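Hypothetical nigD-like protein (Bacteroides caccae, PDB 3QWN) is of unknown function but, as a NigD-like protein, probably acts as an immunity protein, built from an OB domain and a C-terminal beta sandwich domain. Local coordinates at residues Asp98-Val103 against Leu116-Asn121; Lys124-Gly129 against Asn152-Tyr157. All coordinates share one frame; numbering follows the deposited sequence.

Contact 1: Asp98-Val103 against Leu116-Asn121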
loop_
_atom_site.group_PDB
_atom_site.type_symbol
_atom_site.label_atom_id
_atom_site.label_comp_id
_atom_site.label_asym_id
_atom_site.label_seq_id
_atom_site.Cartn_x
_atom_site.Cartn_y
_atom_site.Cartn_z
ATOM N N ASP A 98 -11.919 -10.112 7.203
ATOM C CA ASP A 98 -13.096 -9.875 6.364
ATOM C C ASP A 98 -12.657 -9.894 4.870
ATOM O O ASP A 98 -11.560 -9.428 4.558
ATOM C CB ASP A 98 -13.810 -8.574 6.765
ATOM C CG ASP A 98 -14.518 -8.687 8.095
ATOM O OD1 ASP A 98 -15.201 -9.698 8.311
ATOM O OD2 ASP A 98 -14.413 -7.739 8.909
ATOM N N PRO A 99 -13.424 -10.578 3.981
ATOM C CA PRO A 99 -12.940 -10.800 2.608
ATOM C C PRO A 99 -12.737 -9.560 1.779
ATOM O O PRO A 99 -13.415 -8.548 1.951
ATOM C CB PRO A 99 -14.039 -11.668 1.981
ATOM C CG PRO A 99 -14.652 -12.351 3.133
ATOM C CD PRO A 99 -14.698 -11.296 4.197
ATOM N N VAL A 100 -11.761 -9.663 0.872
ATOM C CA VAL A 100 -11.372 -8.662 -0.116
ATOM C C VAL A 100 -10.988 -9.413 -1.390
ATOM O O VAL A 100 -10.725 -10.625 -1.348
ATOM C CB VAL A 100 -10.208 -7.699 0.335
ATOM C CG1 VAL A 100 -10.485 -7.001 1.658
ATOM C CG2 VAL A 100 -8.838 -8.395 0.341
ATOM N N ASP A 101 -10.906 -8.680 -2.511
ATOM C CA ASP A 101 -10.340 -9.177 -3.752
ATOM C C ASP A 101 -9.062 -8.391 -4.009
ATOM O O ASP A 101 -8.988 -7.206 -3.670
ATOM C CB ASP A 101 -11.317 -9.043 -4.938
ATOM C CG ASP A 101 -12.546 -9.931 -4.878
ATOM O OD1 ASP A 101 -12.480 -11.014 -4.234
ATOM O OD2 ASP A 101 -13.558 -9.564 -5.483
ATOM N N VAL A 102 -8.048 -9.040 -4.567
ATOM C CA VAL A 102 -6.836 -8.332 -4.956
ATOM C C VAL A 102 -7.019 -7.971 -6.444
ATOM O O VAL A 102 -7.223 -8.865 -7.262
ATOM C CB VAL A 102 -5.534 -9.110 -4.672
ATOM C CG1 VAL A 102 -4.326 -8.403 -5.301
ATOM C CG2 VAL A 102 -5.335 -9.317 -3.164
ATOM N N VAL A 103 -7.019 -6.669 -6.777
ATOM C CA VAL A 103 -7.146 -6.190 -8.164
ATOM C C VAL A 103 -5.764 -6.236 -8.842
ATOM O O VAL A 103 -5.649 -6.701 -9.956
ATOM C CB VAL A 103 -7.744 -4.750 -8.189
ATOM C CG1 VAL A 103 -7.761 -4.182 -9.608
ATOM C CG2 VAL A 103 -9.141 -4.747 -7.590
ATOM N N LEU A 116 -7.024 -3.210 -3.629
ATOM C CA LEU A 116 -8.022 -4.173 -3.193
ATOM C C LEU A 116 -9.399 -3.749 -3.624
ATOM O O LEU A 116 -9.655 -2.561 -3.798
ATOM C CB LEU A 116 -8.004 -4.333 -1.656
ATOM C CG LEU A 116 -6.670 -4.647 -0.969
ATOM C CD1 LEU A 116 -6.850 -4.680 0.537
ATOM C CD2 LEU A 116 -6.067 -5.977 -1.475
ATOM N N ASN A 117 -10.293 -4.716 -3.794
ATOM C CA ASN A 117 -11.699 -4.425 -4.017
ATOM C C ASN A 117 -12.453 -4.956 -2.818
ATOM O O ASN A 117 -12.277 -6.112 -2.406
ATOM C CB ASN A 117 -12.286 -4.953 -5.338
ATOM C CG ASN A 117 -13.664 -4.377 -5.565
ATOM O OD1 ASN A 117 -13.831 -3.173 -5.846
ATOM N ND2 ASN A 117 -14.689 -5.184 -5.290
ATOM N N LEU A 118 -13.256 -4.076 -2.242
ATOM C CA LEU A 118 -14.086 -4.273 -1.060
ATOM C C LEU A 118 -15.536 -4.074 -1.401
ATOM O O LEU A 118 -15.857 -3.295 -2.299
ATOM C CB LEU A 118 -13.706 -3.171 -0.032
ATOM C CG LEU A 118 -12.606 -3.426 0.952
ATOM C CD1 LEU A 118 -11.247 -3.437 0.272
ATOM C CD2 LEU A 118 -12.606 -2.336 1.968
ATOM N N LYS A 119 -16.402 -4.688 -0.627
ATOM C CA LYS A 119 -17.832 -4.466 -0.677
ATOM C C LYS A 119 -18.122 -3.791 0.661
ATOM O O LYS A 119 -17.848 -4.356 1.724
ATOM C CB LYS A 119 -18.638 -5.761 -0.960
ATOM C CG LYS A 119 -18.725 -6.129 -2.451
ATOM C CD LYS A 119 -20.026 -5.641 -3.113
ATOM C CE LYS A 119 -20.385 -6.378 -4.388
ATOM N NZ LYS A 119 -21.651 -5.852 -4.978
ATOM N N VAL A 120 -18.520 -2.507 0.587
ATOM C CA VAL A 120 -18.759 -1.637 1.742
ATOM C C VAL A 120 -20.199 -1.088 1.745
ATOM O O VAL A 120 -21.011 -1.399 0.869
ATOM C CB VAL A 120 -17.734 -0.451 1.745
ATOM C CG1 VAL A 120 -16.296 -0.950 1.714
ATOM C CG2 VAL A 120 -18.005 0.530 0.590
ATOM N N ASN A 121 -20.506 -0.287 2.767
ATOM C CA ASN A 121 -21.731 0.484 2.870
ATOM C C ASN A 121 -21.311 1.884 3.334
ATOM O O ASN A 121 -20.958 2.708 2.494
ATOM C CB ASN A 121 -22.763 -0.176 3.758
ATOM C CG ASN A 121 -24.045 0.627 3.888
ATOM O OD1 ASN A 121 -24.332 1.567 3.120
ATOM N ND2 ASN A 121 -24.845 0.287 4.884
HETATM O O HOH W 1 -15.304 -6.534 1.305
#

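Contact 2: Lys124-Gly129 against Asn152-Tyr157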
loop_
_atom_site.group_PDB
_atom_site.type_symbol
_atom_site.label_atom_id
_atom_site.label_comp_id
_atom_site.label_asym_id
_atom_site.label_seq_id
_atom_site.Cartn_x
_atom_site.Cartn_y
_atom_site.Cartn_z
ATOM N N LYS A 124 -18.670 2.888 8.952
ATOM C CA LYS A 124 -17.766 1.952 9.628
ATOM C C LYS A 124 -16.403 2.028 8.996
ATOM O O LYS A 124 -16.289 2.091 7.760
ATOM C CB LYS A 124 -18.311 0.523 9.586
ATOM C CG LYS A 124 -19.274 0.272 10.729
ATOM C CD LYS A 124 -20.702 0.228 10.263
ATOM C CE LYS A 124 -21.625 -0.138 11.388
ATOM N NZ LYS A 124 -22.981 -0.443 10.876
ATOM N N GLN A 125 -15.373 2.094 9.852
ATOM C CA GLN A 125 -13.982 2.193 9.431
ATOM C C GLN A 125 -13.455 0.810 9.118
ATOM O O GLN A 125 -13.634 -0.118 9.896
ATOM C CB GLN A 125 -13.129 2.897 10.516
ATOM C CG GLN A 125 -11.679 3.236 10.136
ATOM C CD GLN A 125 -11.510 4.124 8.915
ATOM O OE1 GLN A 125 -12.185 5.136 8.722
ATOM N NE2 GLN A 125 -10.579 3.757 8.056
ATOM N N HIS A 126 -12.860 0.664 7.929
ATOM C CA HIS A 126 -12.247 -0.560 7.473
ATOM C C HIS A 126 -10.793 -0.457 7.901
ATOM O O HIS A 126 -10.096 0.492 7.538
ATOM C CB HIS A 126 -12.448 -0.762 5.965
ATOM C CG HIS A 126 -13.853 -1.140 5.600
ATOM N ND1 HIS A 126 -14.192 -2.436 5.267
ATOM C CD2 HIS A 126 -14.973 -0.382 5.568
ATOM C CE1 HIS A 126 -15.486 -2.418 5.013
ATOM N NE2 HIS A 126 -15.999 -1.206 5.184
ATOM N N VAL A 127 -10.387 -1.352 8.797
ATOM C CA VAL A 127 -9.044 -1.343 9.366
ATOM C C VAL A 127 -8.221 -2.457 8.716
ATOM O O VAL A 127 -8.633 -3.616 8.704
ATOM C CB VAL A 127 -9.051 -1.439 10.928
ATOM C CG1 VAL A 127 -7.636 -1.315 11.492
ATOM C CG2 VAL A 127 -9.964 -0.379 11.544
ATOM N N PHE A 128 -7.076 -2.067 8.128
ATOM C CA PHE A 128 -6.140 -2.955 7.469
ATOM C C PHE A 128 -4.836 -3.055 8.260
ATOM O O PHE A 128 -4.412 -2.076 8.882
ATOM C CB PHE A 128 -5.850 -2.491 6.044
ATOM C CG PHE A 128 -7.053 -2.557 5.138
ATOM C CD1 PHE A 128 -7.454 -3.770 4.565
ATOM C CD2 PHE A 128 -7.788 -1.410 4.850
ATOM C CE1 PHE A 128 -8.583 -3.838 3.752
ATOM C CE2 PHE A 128 -8.905 -1.475 4.016
ATOM C CZ PHE A 128 -9.307 -2.694 3.495
ATOM N N GLY A 129 -4.211 -4.233 8.179
ATOM C CA GLY A 129 -2.918 -4.528 8.760
ATOM C C GLY A 129 -2.277 -5.704 8.049
ATOM O O GLY A 129 -2.889 -6.328 7.179
ATOM N N ASN A 152 -15.603 -3.986 10.620
ATOM C CA ASN A 152 -16.380 -3.444 11.769
ATOM C C ASN A 152 -17.901 -3.576 11.553
ATOM O O ASN A 152 -18.673 -2.677 11.897
ATOM C CB ASN A 152 -15.999 -1.974 12.063
ATOM C CG ASN A 152 -14.778 -1.838 12.950
ATOM O OD1 ASN A 152 -14.776 -2.244 14.122
ATOM N ND2 ASN A 152 -13.704 -1.271 12.406
ATOM N N GLY A 153 -18.299 -4.704 10.971
ATOM C CA GLY A 153 -19.698 -5.014 10.705
ATOM C C GLY A 153 -20.336 -4.289 9.538
ATOM O O GLY A 153 -21.549 -4.408 9.337
ATOM N N ASP A 154 -19.532 -3.548 8.752
ATOM C CA ASP A 154 -20.027 -2.829 7.571
ATOM C C ASP A 154 -20.645 -3.817 6.581
ATOM O O ASP A 154 -20.066 -4.882 6.349
ATOM C CB ASP A 154 -18.893 -2.031 6.893
ATOM C CG ASP A 154 -19.364 -0.912 5.997
ATOM O OD1 ASP A 154 -20.505 -0.446 6.180
ATOM O OD2 ASP A 154 -18.576 -0.472 5.141
ATOM N N GLU A 155 -21.834 -3.484 6.041
ATOM C CA GLU A 155 -22.559 -4.337 5.088
ATOM C C GLU A 155 -21.793 -4.407 3.760
ATOM O O GLU A 155 -21.051 -3.497 3.432
ATOM C CB GLU A 155 -23.998 -3.825 4.873
ATOM C CG GLU A 155 -24.882 -3.851 6.116
ATOM C CD GLU A 155 -24.733 -2.704 7.106
ATOM O OE1 GLU A 155 -24.010 -1.727 6.801
ATOM O OE2 GLU A 155 -25.343 -2.781 8.196
ATOM N N GLU A 156 -21.944 -5.500 3.024
ATOM C CA GLU A 156 -21.245 -5.714 1.760
ATOM C C GLU A 156 -22.166 -5.331 0.608
ATOM O O GLU A 156 -22.713 -6.204 -0.071
ATOM C CB GLU A 156 -20.779 -7.181 1.672
ATOM C CG GLU A 156 -19.771 -7.510 2.753
ATOM C CD GLU A 156 -19.278 -8.935 2.834
ATOM O OE1 GLU A 156 -19.966 -9.835 2.309
ATOM O OE2 GLU A 156 -18.221 -9.154 3.466
ATOM N N TYR A 157 -22.347 -4.006 0.405
ATOM C CA TYR A 157 -23.283 -3.491 -0.588
ATOM C C TYR A 157 -22.640 -2.955 -1.873
ATOM O O TYR A 157 -23.147 -3.239 -2.962
ATOM C CB TYR A 157 -24.133 -2.354 0.020
ATOM C CG TYR A 157 -25.127 -2.709 1.098
ATOM C CD1 TYR A 157 -25.453 -4.039 1.379
ATOM C CD2 TYR A 157 -25.778 -1.714 1.821
ATOM C CE1 TYR A 157 -26.422 -4.364 2.338
ATOM C CE2 TYR A 157 -26.738 -2.026 2.793
ATOM C CZ TYR A 157 -27.052 -3.349 3.055
ATOM O OH TYR A 157 -28.002 -3.599 4.025
HETATM O O HOH W 2 -17.795 2.541 5.445
#

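Contact 1: Asp98-Val103 against Leu116-Asn121
Two straight backbone hydrogen bonds join the open end of the beta hairpin made by strands 101-108 and 111-120. Asp101 and Asn117 form its antiparallel hydrogen-bonded pair: Asp101 N gives to Asn117 O at 2.9 Å, in the carbonyl plane, and Asn117 N returns a bond to Asp101 O at 2.8 Å, arriving 27° above that carbonyl's plane. Asp101 O also receives a CA-H...O contact from Leu116 CA at 3.2 Å.

Past this pair, toward Pro99 and Lys119, the chains part, and a water bridges them, donating to Pro99 O at 2.8 Å and accepting from Lys119 N.

The apolar contacts are made by methyl tips. Val102 and Leu116 are a non-hydrogen-bonded pair, with Leu116 CD2 3.8 Å from Val102 CG2; Leu116 also obliquely meets Val100 CG2. Val100 and Leu118 lie side by side, pointing the same way, with Val100 CG1 3.9 Å from Leu118 CD1. Val103 CG2 touches Asn117 CB at 3.9 Å, while Asn117 ND2 bonds to Asn159 on the next strand.

The apolar side, with Val102 and Leu116, thus faces the sandwich interior, where Val100 and Leu116 reach Leu147; the opposite face carries Asp101 and Asn117, with Val103 at its margin, and the main chain supplies the direct hydrogen bonds.

Contact 2: Lys124-Gly129 against Asn152-Tyr157
A His-carboxylate hydrogen bond ties the residue just before strand 127-133 to the loop between strands 142-150 and 158-167 in the beta sandwich domain. His126 and Asp154 cross at about a right angle, and OD2 comes in at the edge of the imidazole, in its plane. His126 NE2 donates to the anti lone pair of Asp154 OD2 at 2.7 Å, nearly straight at 170°, although ring and carboxylate planes are turned 65° apart. ND1, across the ring, bonds to His149 NE2, so both ring nitrogens are engaged and the ring's rotation is fixed. Asp154 OD2 also takes bonds from Asn121 N and from a water that donates to Lys124 O as well, while OD1 accepts from Gly122 N. This cluster of donors would be expected to favour the ionised carboxylate.

The Lys124 side chain lies along residues 152-155. Its CB packs on Asp154 CB at 3.8 Å, and its chain, bent at chi2, passes alongside the Asn152 carbonyl oxygen, with CG 3.2 Å from Asn152 O. The ammonium end goes on toward Glu155, but Lys124 NZ stays 4.3 Å from Glu155 OE2, beyond a salt bridge; Glu155 OE1 is held by Asn121 ND2.

Asn152, in a left-handed backbone conformation, turns its amide to the backbone of 124-129. Its CB faces Lys124 CG, and ND2 sits 3.9 Å from Val127 CG2. The same Asn152 ND2 donates to Gln125 O at 2.8 Å, with the acceptor only 5° out of the Asn152 amide plane.

Followed from the N terminus, contact 1 closes first: the chain enters at 98-103, turns through the hairpin and returns along 116-121. Contact 2 opens just afterwards at 124-129 and closes, by way of strands 127-133 and 142-150, at 152-157, so the two loops stand in series and neither nests nor crosses. Their centres are nonetheless only about 9 Å apart, because the far end of strand 111-120 reaches the later loop: Val120 O probably accepts a hydrogen bond from Tyr157 N, and Val120 packs against His126. Contact 1 pairs two strands of the three-stranded sheet; contact 2, with its links to Val120 and Asn121, connects that sheet to the five-stranded one containing 127-133 and 142-150.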